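Encapsidation protein (Lactococcus phage asccphi28, PDB 7JQP) probably hydrolyses ATP to drive phage DNA into its capsid, working as an ASCE-type packaging motor ATPase in a five-subunit assembly. Local coordinates at residues Asp19-Val24 / Glu180-Met186; Val121-Ala125 / Tyr137-Lys141; Lys276-Tyr281 / Thr318-Glu323. All coordinates share one frame. Residue numbers count along the deposited sequence, not the author numbering.

Contact 1: Asp19-Val24 / Glu180-Met186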
loop_
_atom_site.group_PDB
_atom_site.type_symbol
_atom_site.label_atom_id
_atom_site.label_comp_id
_atom_site.label_asym_id
_atom_site.label_seq_id
_atom_site.Cartn_x
_atom_site.Cartn_y
_atom_site.Cartn_z
ATOM N N ASP A 19 -11.063 -10.756 41.481
ATOM C CA ASP A 19 -11.166 -9.803 40.385
ATOM C C ASP A 19 -10.937 -10.492 39.045
ATOM O O ASP A 19 -10.106 -11.398 38.926
ATOM C CB ASP A 19 -10.155 -8.671 40.569
ATOM C CG ASP A 19 -10.281 -7.986 41.916
ATOM O OD1 ASP A 19 -11.400 -7.555 42.270
ATOM O OD2 ASP A 19 -9.257 -7.887 42.624
ATOM N N ARG A 20 -11.687 -10.057 38.033
ATOM C CA ARG A 20 -11.567 -10.581 36.682
ATOM C C ARG A 20 -10.870 -9.612 35.734
ATOM O O ARG A 20 -10.662 -9.953 34.564
ATOM C CB ARG A 20 -12.954 -10.932 36.128
ATOM C CG ARG A 20 -13.718 -11.964 36.951
ATOM C CD ARG A 20 -14.991 -12.399 36.237
ATOM N NE ARG A 20 -15.642 -13.535 36.888
ATOM C CZ ARG A 20 -15.245 -14.799 36.772
ATOM N NH1 ARG A 20 -14.186 -15.104 36.033
ATOM N NH2 ARG A 20 -15.908 -15.759 37.401
ATOM N N ILE A 21 -10.510 -8.419 36.200
ATOM C CA ILE A 21 -9.834 -7.413 35.387
ATOM C C ILE A 21 -8.499 -7.085 36.041
ATOM O O ILE A 21 -8.450 -6.750 37.230
ATOM C CB ILE A 21 -10.691 -6.142 35.226
ATOM C CG1 ILE A 21 -12.022 -6.487 34.551
ATOM C CG2 ILE A 21 -9.933 -5.088 34.434
ATOM C CD1 ILE A 21 -12.975 -5.314 34.414
ATOM N N PHE A 22 -7.423 -7.173 35.262
ATOM C CA PHE A 22 -6.075 -6.930 35.754
ATOM C C PHE A 22 -5.343 -5.982 34.819
ATOM O O PHE A 22 -5.527 -6.031 33.598
ATOM C CB PHE A 22 -5.286 -8.235 35.870
ATOM C CG PHE A 22 -6.053 -9.355 36.504
ATOM C CD1 PHE A 22 -6.168 -9.446 37.880
ATOM C CD2 PHE A 22 -6.675 -10.308 35.719
ATOM C CE1 PHE A 22 -6.875 -10.479 38.459
ATOM C CE2 PHE A 22 -7.388 -11.340 36.291
ATOM C CZ PHE A 22 -7.488 -11.426 37.663
ATOM N N LEU A 23 -4.511 -5.122 35.399
ATOM C CA LEU A 23 -3.638 -4.227 34.651
ATOM C C LEU A 23 -2.201 -4.519 35.058
ATOM O O LEU A 23 -1.844 -4.368 36.231
ATOM C CB LEU A 23 -3.986 -2.762 34.916
ATOM C CG LEU A 23 -3.123 -1.730 34.190
ATOM C CD1 LEU A 23 -3.408 -1.750 32.698
ATOM C CD2 LEU A 23 -3.357 -0.338 34.757
ATOM N N VAL A 24 -1.389 -4.953 34.097
ATOM C CA VAL A 24 0.005 -5.308 34.335
ATOM C C VAL A 24 0.882 -4.321 33.576
ATOM O O VAL A 24 0.815 -4.238 32.344
ATOM C CB VAL A 24 0.299 -6.752 33.902
ATOM C CG1 VAL A 24 1.708 -7.149 34.304
ATOM C CG2 VAL A 24 -0.718 -7.707 34.502
ATOM N N GLU A 180 -20.454 -14.888 32.659
ATOM C CA GLU A 180 -19.904 -14.494 33.953
ATOM C C GLU A 180 -18.411 -14.797 34.024
ATOM O O GLU A 180 -17.646 -14.041 34.637
ATOM C CB GLU A 180 -20.653 -15.210 35.077
ATOM C CG GLU A 180 -20.212 -14.822 36.479
ATOM C CD GLU A 180 -20.828 -15.707 37.549
ATOM O OE1 GLU A 180 -21.375 -16.774 37.195
ATOM O OE2 GLU A 180 -20.769 -15.338 38.741
ATOM N N ASP A 181 -17.979 -15.891 33.398
ATOM C CA ASP A 181 -16.585 -16.335 33.450
ATOM C C ASP A 181 -15.838 -15.688 32.291
ATOM O O ASP A 181 -15.768 -16.227 31.185
ATOM C CB ASP A 181 -16.502 -17.855 33.399
ATOM C CG ASP A 181 -15.198 -18.386 33.964
ATOM O OD1 ASP A 181 -14.468 -17.608 34.611
ATOM O OD2 ASP A 181 -14.903 -19.584 33.762
ATOM N N PHE A 182 -15.274 -14.512 32.550
ATOM C CA PHE A 182 -14.523 -13.757 31.557
ATOM C C PHE A 182 -13.346 -13.090 32.251
ATOM O O PHE A 182 -13.435 -12.705 33.419
ATOM C CB PHE A 182 -15.428 -12.719 30.875
ATOM C CG PHE A 182 -14.860 -12.143 29.612
ATOM C CD1 PHE A 182 -15.077 -12.765 28.394
ATOM C CD2 PHE A 182 -14.136 -10.963 29.636
ATOM C CE1 PHE A 182 -14.565 -12.232 27.225
ATOM C CE2 PHE A 182 -13.623 -10.425 28.472
ATOM C CZ PHE A 182 -13.840 -11.059 27.265
ATOM N N TYR A 183 -12.234 -12.970 31.530
ATOM C CA TYR A 183 -11.029 -12.356 32.067
ATOM C C TYR A 183 -10.461 -11.369 31.061
ATOM O O TYR A 183 -10.433 -11.640 29.856
ATOM C CB TYR A 183 -9.974 -13.412 32.422
ATOM C CG TYR A 183 -10.272 -14.167 33.696
ATOM C CD1 TYR A 183 -11.082 -15.295 33.686
ATOM C CD2 TYR A 183 -9.748 -13.749 34.912
ATOM C CE1 TYR A 183 -11.359 -15.988 34.851
ATOM C CE2 TYR A 183 -10.019 -14.435 36.081
ATOM C CZ TYR A 183 -10.825 -15.553 36.045
ATOM O OH TYR A 183 -11.099 -16.239 37.207
ATOM N N LEU A 184 -10.008 -10.222 31.563
ATOM C CA LEU A 184 -9.386 -9.186 30.751
ATOM C C LEU A 184 -8.002 -8.885 31.303
ATOM O O LEU A 184 -7.851 -8.624 32.501
ATOM C CB LEU A 184 -10.235 -7.911 30.732
ATOM C CG LEU A 184 -9.568 -6.659 30.157
ATOM C CD1 LEU A 184 -9.179 -6.869 28.702
ATOM C CD2 LEU A 184 -10.474 -5.442 30.294
ATOM N N PHE A 185 -6.998 -8.915 30.430
ATOM C CA PHE A 185 -5.620 -8.629 30.803
ATOM C C PHE A 185 -5.140 -7.426 30.004
ATOM O O PHE A 185 -5.178 -7.441 28.769
ATOM C CB PHE A 185 -4.716 -9.838 30.553
ATOM C CG PHE A 185 -4.809 -10.896 31.618
ATOM C CD1 PHE A 185 -5.781 -11.880 31.552
ATOM C CD2 PHE A 185 -3.923 -10.908 32.683
ATOM C CE1 PHE A 185 -5.868 -12.858 32.528
ATOM C CE2 PHE A 185 -4.005 -11.882 33.663
ATOM C CZ PHE A 185 -4.980 -12.858 33.585
HETATM N N MSE A 186 -4.705 -6.387 30.707
HETATM C CA MSE A 186 -4.126 -5.204 30.078
HETATM C C MSE A 186 -2.628 -5.171 30.369
HETATM O O MSE A 186 -2.218 -5.055 31.523
HETATM C CB MSE A 186 -4.800 -3.937 30.590
HETATM C CG MSE A 186 -6.092 -3.584 29.867
HETATM SE SE MSE A 186 -7.265 -2.462 30.960
HETATM C CE MSE A 186 -8.432 -1.782 29.559
#
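Two parallel neighbours meet in the central sheet of a P-loop NTPase (ASCE) fold: strand 21-24, leading to the probable Walker A loop, and strand 183-186, which lies between it and strand 140-145 as the inserted strand that distinguishes ASCE NTPases. Their axes come within 4.9 Å at 14°. Four backbone hydrogen bonds form the ladder, from Leu-184 N to Arg-20 O (3.1 Å) through to Val-24 N with Met-186 O (2.7 Å). On one face the ring of Phe-22 wedges into the notch between Tyr-183 and Phe-185: Phe-22 CE2 lies 3.6 Å from Tyr-183 CD2, and Phe-22 CD2 is 3.7 Å from Phe-185 CE2, over that ring's face. A planar ring can slip between two others with broad apolar contact. The other face carries aliphatic side chains, suited to burial partly under helix 164-175, which packs on Leu-184 and selenomethionine Met-186. Leu-23 CD1 presses into the angle at Met-186 CB (3.3 Å), while Ile-21 CG2 rests against Leu-184 CD2 (4.2 Å). Before the strands begin, the long Arg-20 side chain runs past the Phe-182 carbonyl to form a salt bridge from NH1 to Asp-181 OD1 at 2.9 Å.

Contact 2: Val121-Ala125 / Tyr137-Lys141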
loop_
_atom_site.group_PDB
_atom_site.type_symbol
_atom_site.label_atom_id
_atom_site.label_comp_id
_atom_site.label_asym_id
_atom_site.label_seq_id
_atom_site.Cartn_x
_atom_site.Cartn_y
_atom_site.Cartn_z
ATOM N N VAL A 121 -7.465 -18.645 19.426
ATOM C CA VAL A 121 -7.006 -17.269 19.559
ATOM C C VAL A 121 -7.529 -16.451 18.389
ATOM O O VAL A 121 -7.478 -16.888 17.235
ATOM C CB VAL A 121 -5.468 -17.190 19.640
ATOM C CG1 VAL A 121 -5.020 -15.748 19.821
ATOM C CG2 VAL A 121 -4.955 -18.047 20.792
ATOM N N TYR A 122 -8.044 -15.263 18.702
ATOM C CA TYR A 122 -8.489 -14.292 17.717
ATOM C C TYR A 122 -7.604 -13.057 17.833
ATOM O O TYR A 122 -7.309 -12.601 18.943
ATOM C CB TYR A 122 -9.943 -13.841 17.922
ATOM C CG TYR A 122 -11.032 -14.877 17.767
ATOM C CD1 TYR A 122 -11.346 -15.743 18.803
ATOM C CD2 TYR A 122 -11.792 -14.945 16.604
ATOM C CE1 TYR A 122 -12.359 -16.674 18.672
ATOM C CE2 TYR A 122 -12.806 -15.870 16.464
ATOM C CZ TYR A 122 -13.088 -16.731 17.501
ATOM O OH TYR A 122 -14.101 -17.653 17.365
ATOM N N PHE A 123 -7.184 -12.515 16.698
ATOM C CA PHE A 123 -6.415 -11.279 16.654
ATOM C C PHE A 123 -7.311 -10.161 16.141
ATOM O O PHE A 123 -7.906 -10.278 15.065
ATOM C CB PHE A 123 -5.174 -11.454 15.777
ATOM C CG PHE A 123 -4.187 -12.450 16.333
ATOM C CD1 PHE A 123 -3.239 -12.063 17.266
ATOM C CD2 PHE A 123 -4.223 -13.778 15.938
ATOM C CE1 PHE A 123 -2.340 -12.977 17.785
ATOM C CE2 PHE A 123 -3.326 -14.695 16.454
ATOM C CZ PHE A 123 -2.383 -14.294 17.380
ATOM N N ILE A 124 -7.417 -9.091 16.930
ATOM C CA ILE A 124 -8.294 -7.963 16.645
ATOM C C ILE A 124 -7.546 -6.664 16.888
ATOM O O ILE A 124 -6.703 -6.565 17.783
ATOM C CB ILE A 124 -9.557 -7.973 17.535
ATOM C CG1 ILE A 124 -10.251 -9.322 17.499
ATOM C CG2 ILE A 124 -10.493 -6.821 17.171
ATOM C CD1 ILE A 124 -11.319 -9.414 18.541
ATOM N N ALA A 125 -7.917 -5.643 16.126
ATOM C CA ALA A 125 -7.336 -4.317 16.249
ATOM C C ALA A 125 -8.418 -3.345 16.689
ATOM O O ALA A 125 -9.508 -3.315 16.108
ATOM C CB ALA A 125 -6.719 -3.868 14.922
ATOM N N TYR A 137 -18.343 -14.123 18.679
ATOM C CA TYR A 137 -17.223 -14.891 19.229
ATOM C C TYR A 137 -17.773 -15.860 20.266
ATOM O O TYR A 137 -17.997 -15.469 21.426
ATOM C CB TYR A 137 -16.169 -13.979 19.848
ATOM C CG TYR A 137 -15.668 -12.916 18.901
ATOM C CD1 TYR A 137 -14.655 -13.190 17.992
ATOM C CD2 TYR A 137 -16.210 -11.639 18.916
ATOM C CE1 TYR A 137 -14.194 -12.219 17.125
ATOM C CE2 TYR A 137 -15.754 -10.662 18.053
ATOM C CZ TYR A 137 -14.746 -10.958 17.159
ATOM O OH TYR A 137 -14.287 -9.989 16.295
ATOM N N PRO A 138 -18.028 -17.120 19.904
ATOM C CA PRO A 138 -18.874 -17.962 20.772
ATOM C C PRO A 138 -18.374 -18.159 22.198
ATOM O O PRO A 138 -19.138 -17.898 23.138
ATOM C CB PRO A 138 -18.937 -19.293 19.996
ATOM C CG PRO A 138 -18.663 -18.919 18.570
ATOM C CD PRO A 138 -17.661 -17.803 18.648
ATOM N N ASP A 139 -17.154 -18.650 22.405
ATOM C CA ASP A 139 -16.721 -19.094 23.736
ATOM C C ASP A 139 -15.420 -18.435 24.188
ATOM O O ASP A 139 -14.454 -19.107 24.567
ATOM C CB ASP A 139 -16.618 -20.616 23.788
ATOM C CG ASP A 139 -17.927 -21.298 23.422
ATOM O OD1 ASP A 139 -19.002 -20.739 23.737
ATOM O OD2 ASP A 139 -17.887 -22.393 22.824
ATOM N N VAL A 140 -15.338 -17.109 24.094
ATOM C CA VAL A 140 -14.138 -16.383 24.515
ATOM C C VAL A 140 -14.145 -16.207 26.031
ATOM O O VAL A 140 -15.083 -15.635 26.595
ATOM C CB VAL A 140 -14.047 -15.027 23.801
ATOM C CG1 VAL A 140 -12.736 -14.334 24.133
ATOM C CG2 VAL A 140 -14.204 -15.211 22.308
ATOM N N LYS A 141 -13.075 -16.669 26.691
ATOM C CA LYS A 141 -12.928 -16.522 28.133
ATOM C C LYS A 141 -11.808 -15.564 28.519
ATOM O O LYS A 141 -11.821 -15.045 29.640
ATOM C CB LYS A 141 -12.643 -17.883 28.791
ATOM C CG LYS A 141 -12.463 -17.828 30.310
ATOM C CD LYS A 141 -11.985 -19.167 30.878
ATOM C CE LYS A 141 -11.945 -19.143 32.401
ATOM N NZ LYS A 141 -11.293 -20.357 32.968
#
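The backbones of these segments stay well apart: the closest pair of CA atoms, Tyr-122 and Tyr-137, is 8.9 Å apart, and no hydrogen bond crosses the gap. Segment 121-125 is extended strand, whereas 137-141 is a loop that turns into strand only at Val-140. In the sheet of this P-loop NTPase fold, strand 50-55 lies between strands 118-125 and 140-145, so the contact spans that strand through side chains on one face. Tyr-122 and Ile-124, alternate residues, both point toward the loop. The two tyrosines, whose broad rings can span the intervening strand, form a T-shaped pair: the edge of Tyr-137 meets the face of Tyr-122, with Tyr-137 CD1 3.6 Å from Tyr-122 CE2, centroids 5.0 Å apart and planes at 90°. Tyr-137 OH still makes a weak hydrogen bond to Asn-135. Ile-124 CD1 lies 4.0 Å from Tyr-137 CZ, its branched aliphatic shape filling space beside the ring. Val-140 CG2 approaches Tyr-122 CE1 at 4.3 Å. Ile-175 of helix 164-175 packs on Ile-124, Tyr-137 and Val-140. Between these two segments the contact is thus apolar and aromatic, without hydrogen bond or salt bridge, and rests on close side-chain packing.

Contact 3: Lys276-Tyr281 / Thr318-Glu323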
loop_
_atom_site.group_PDB
_atom_site.type_symbol
_atom_site.label_atom_id
_atom_site.label_comp_id
_atom_site.label_asym_id
_atom_site.label_seq_id
_atom_site.Cartn_x
_atom_site.Cartn_y
_atom_site.Cartn_z
ATOM N N LYS A 276 -21.530 20.840 31.211
ATOM C CA LYS A 276 -22.214 19.864 32.053
ATOM C C LYS A 276 -21.876 18.475 31.524
ATOM O O LYS A 276 -22.260 18.117 30.405
ATOM C CB LYS A 276 -23.723 20.096 32.070
ATOM C CG LYS A 276 -24.470 19.059 32.906
ATOM C CD LYS A 276 -25.945 19.396 33.095
ATOM C CE LYS A 276 -26.710 19.430 31.782
ATOM N NZ LYS A 276 -28.156 19.726 32.012
ATOM N N TYR A 277 -21.158 17.692 32.326
ATOM C CA TYR A 277 -20.739 16.362 31.914
ATOM C C TYR A 277 -20.872 15.388 33.072
ATOM O O TYR A 277 -20.375 15.650 34.171
ATOM C CB TYR A 277 -19.291 16.362 31.410
ATOM C CG TYR A 277 -18.975 15.163 30.551
ATOM C CD1 TYR A 277 -19.535 15.031 29.289
ATOM C CD2 TYR A 277 -18.134 14.157 31.005
ATOM C CE1 TYR A 277 -19.260 13.937 28.498
ATOM C CE2 TYR A 277 -17.851 13.057 30.219
ATOM C CZ TYR A 277 -18.418 12.952 28.966
ATOM O OH TYR A 277 -18.144 11.860 28.176
ATOM N N ASP A 278 -21.549 14.269 32.816
ATOM C CA ASP A 278 -21.609 13.152 33.758
ATOM C C ASP A 278 -22.134 13.608 35.118
ATOM O O ASP A 278 -21.504 13.401 36.158
ATOM C CB ASP A 278 -20.233 12.489 33.884
ATOM C CG ASP A 278 -20.268 11.214 34.697
ATOM O OD1 ASP A 278 -21.370 10.786 35.089
ATOM O OD2 ASP A 278 -19.190 10.634 34.942
ATOM N N ARG A 279 -23.313 14.230 35.101
ATOM C CA ARG A 279 -24.023 14.642 36.310
ATOM C C ARG A 279 -23.236 15.660 37.125
ATOM O O ARG A 279 -23.458 15.803 38.332
ATOM C CB ARG A 279 -24.378 13.424 37.168
ATOM C CG ARG A 279 -25.485 12.576 36.558
ATOM C CD ARG A 279 -25.864 11.386 37.425
ATOM N NE ARG A 279 -27.144 10.825 37.002
ATOM C CZ ARG A 279 -27.896 10.018 37.744
ATOM N NH1 ARG A 279 -27.503 9.667 38.961
ATOM N NH2 ARG A 279 -29.047 9.566 37.266
ATOM N N GLN A 280 -22.331 16.381 36.472
ATOM C CA GLN A 280 -21.506 17.386 37.121
ATOM C C GLN A 280 -21.260 18.511 36.128
ATOM O O GLN A 280 -21.628 18.423 34.953
ATOM C CB GLN A 280 -20.172 16.807 37.601
ATOM C CG GLN A 280 -20.193 16.197 38.990
ATOM C CD GLN A 280 -18.816 15.732 39.429
ATOM O OE1 GLN A 280 -17.920 15.545 38.604
ATOM N NE2 GLN A 280 -18.637 15.555 40.735
ATOM N N TYR A 281 -20.623 19.574 36.608
ATOM C CA TYR A 281 -20.243 20.700 35.768
ATOM C C TYR A 281 -18.735 20.878 35.834
ATOM O O TYR A 281 -18.165 20.987 36.924
ATOM C CB TYR A 281 -20.947 21.985 36.203
ATOM C CG TYR A 281 -22.454 21.892 36.179
ATOM C CD1 TYR A 281 -23.146 21.264 37.205
ATOM C CD2 TYR A 281 -23.185 22.431 35.131
ATOM C CE1 TYR A 281 -24.523 21.176 37.189
ATOM C CE2 TYR A 281 -24.563 22.347 35.105
ATOM C CZ TYR A 281 -25.228 21.720 36.137
ATOM O OH TYR A 281 -26.603 21.637 36.117
ATOM N N THR A 318 -30.272 15.664 27.739
ATOM C CA THR A 318 -30.271 16.305 29.047
ATOM C C THR A 318 -30.165 17.824 28.965
ATOM O O THR A 318 -30.112 18.485 30.008
ATOM C CB THR A 318 -29.121 15.753 29.903
ATOM O OG1 THR A 318 -29.325 16.111 31.277
ATOM C CG2 THR A 318 -27.778 16.301 29.436
ATOM N N LEU A 319 -30.151 18.391 27.760
ATOM C CA LEU A 319 -30.078 19.839 27.610
ATOM C C LEU A 319 -31.346 20.474 28.171
ATOM O O LEU A 319 -32.458 19.990 27.937
ATOM C CB LEU A 319 -29.905 20.198 26.135
ATOM C CG LEU A 319 -29.629 21.641 25.717
ATOM C CD1 LEU A 319 -29.229 21.647 24.235
ATOM C CD2 LEU A 319 -30.788 22.571 25.952
HETATM N N MSE A 320 -31.174 21.558 28.923
HETATM C CA MSE A 320 -32.311 22.252 29.515
HETATM C C MSE A 320 -32.003 23.709 29.849
HETATM O O MSE A 320 -30.844 24.105 29.926
HETATM C CB MSE A 320 -32.764 21.526 30.789
HETATM C CG MSE A 320 -31.797 21.671 31.955
HETATM SE SE MSE A 320 -32.205 20.475 33.437
HETATM C CE MSE A 320 -30.780 21.014 34.657
ATOM N N GLU A 321 -33.061 24.496 30.037
ATOM C CA GLU A 321 -32.968 25.886 30.509
ATOM C C GLU A 321 -32.094 26.670 29.533
ATOM O O GLU A 321 -32.337 26.600 28.318
ATOM C CB GLU A 321 -32.497 25.869 31.964
ATOM C CG GLU A 321 -32.611 27.208 32.678
ATOM C CD GLU A 321 -32.811 27.061 34.178
ATOM O OE1 GLU A 321 -33.615 26.199 34.593
ATOM O OE2 GLU A 321 -32.164 27.808 34.942
ATOM N N ASP A 322 -31.100 27.421 30.001
ATOM C CA ASP A 322 -30.310 28.322 29.174
ATOM C C ASP A 322 -28.994 27.714 28.713
ATOM O O ASP A 322 -28.154 28.431 28.161
ATOM C CB ASP A 322 -30.035 29.609 29.955
ATOM C CG ASP A 322 -31.305 30.332 30.357
ATOM O OD1 ASP A 322 -32.276 30.322 29.573
ATOM O OD2 ASP A 322 -31.365 30.818 31.506
ATOM N N GLU A 323 -28.789 26.416 28.919
ATOM C CA GLU A 323 -27.537 25.801 28.506
ATOM C C GLU A 323 -27.383 25.873 26.990
ATOM O O GLU A 323 -28.361 25.818 26.236
ATOM C CB GLU A 323 -27.475 24.347 28.969
ATOM C CG GLU A 323 -27.785 24.146 30.441
ATOM C CD GLU A 323 -27.648 22.697 30.869
ATOM O OE1 GLU A 323 -27.642 21.814 29.985
ATOM O OE2 GLU A 323 -27.540 22.443 32.088
#
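Lys-276, near the end of strand 273-277, makes the main contact with loop 318-323. Its CB points toward the loop, and the long aliphatic chain spans the gap that a shorter side chain could not: the nearest CA atoms, those of Lys-276 and Glu-323, are 8.7 Å apart. The ammonium group forms a salt bridge with Glu-323, NZ lying 2.8 Å from OE2, with a weak hydrogen bond from NZ to OE1 at 3.0 Å. NZ also donates to Thr-318 O at 3.1 Å, so one charge ties together the two ends of segment 318-323. Tyr-277 points away and packs on helix 352-365. The chain then reverses in a tight beta hairpin at the tip of strands 273-277 and 280-288, closed by Tyr-277 N to Gln-280 O at 2.8 Å and a weak bond from Gln-280 N to Tyr-277 O at 3.1 Å. Asp-278 and Arg-279 lie in the left-handed helical region, as a two-residue type I' turn requires; Asp tolerates this fairly well. Asp-278 also forms a salt bridge with Arg-246 of a neighbouring subunit. Tyr-281 brings its ring edge near Glu-323, whose OE2 is 4.2 Å from Tyr-281 OH, while Glu-323 N closes a type II' turn onto Met-320 O at 3.3 Å.

Contacts 1 and 2 belong to one sheet, and contact 2 is nested in the chain loop that contact 1 closes. Their centres are 14 Å apart, and they join where strands 183-188 and 140-145 run side by side: Tyr-183 N lies 2.8 Å from Lys-141 O, a probable hydrogen bond. Contact 1 is also tied to the probable nucleotide site, since the side chain of Val-24 touches the Walker A-like loop that follows. Contact 3 comes later in the chain, on a hairpin of a second, smaller sheet and a loop beside it; its centre is 34 Å from that of contact 1 and 39 Å from that of contact 2. All three contacts touch a neighbouring subunit.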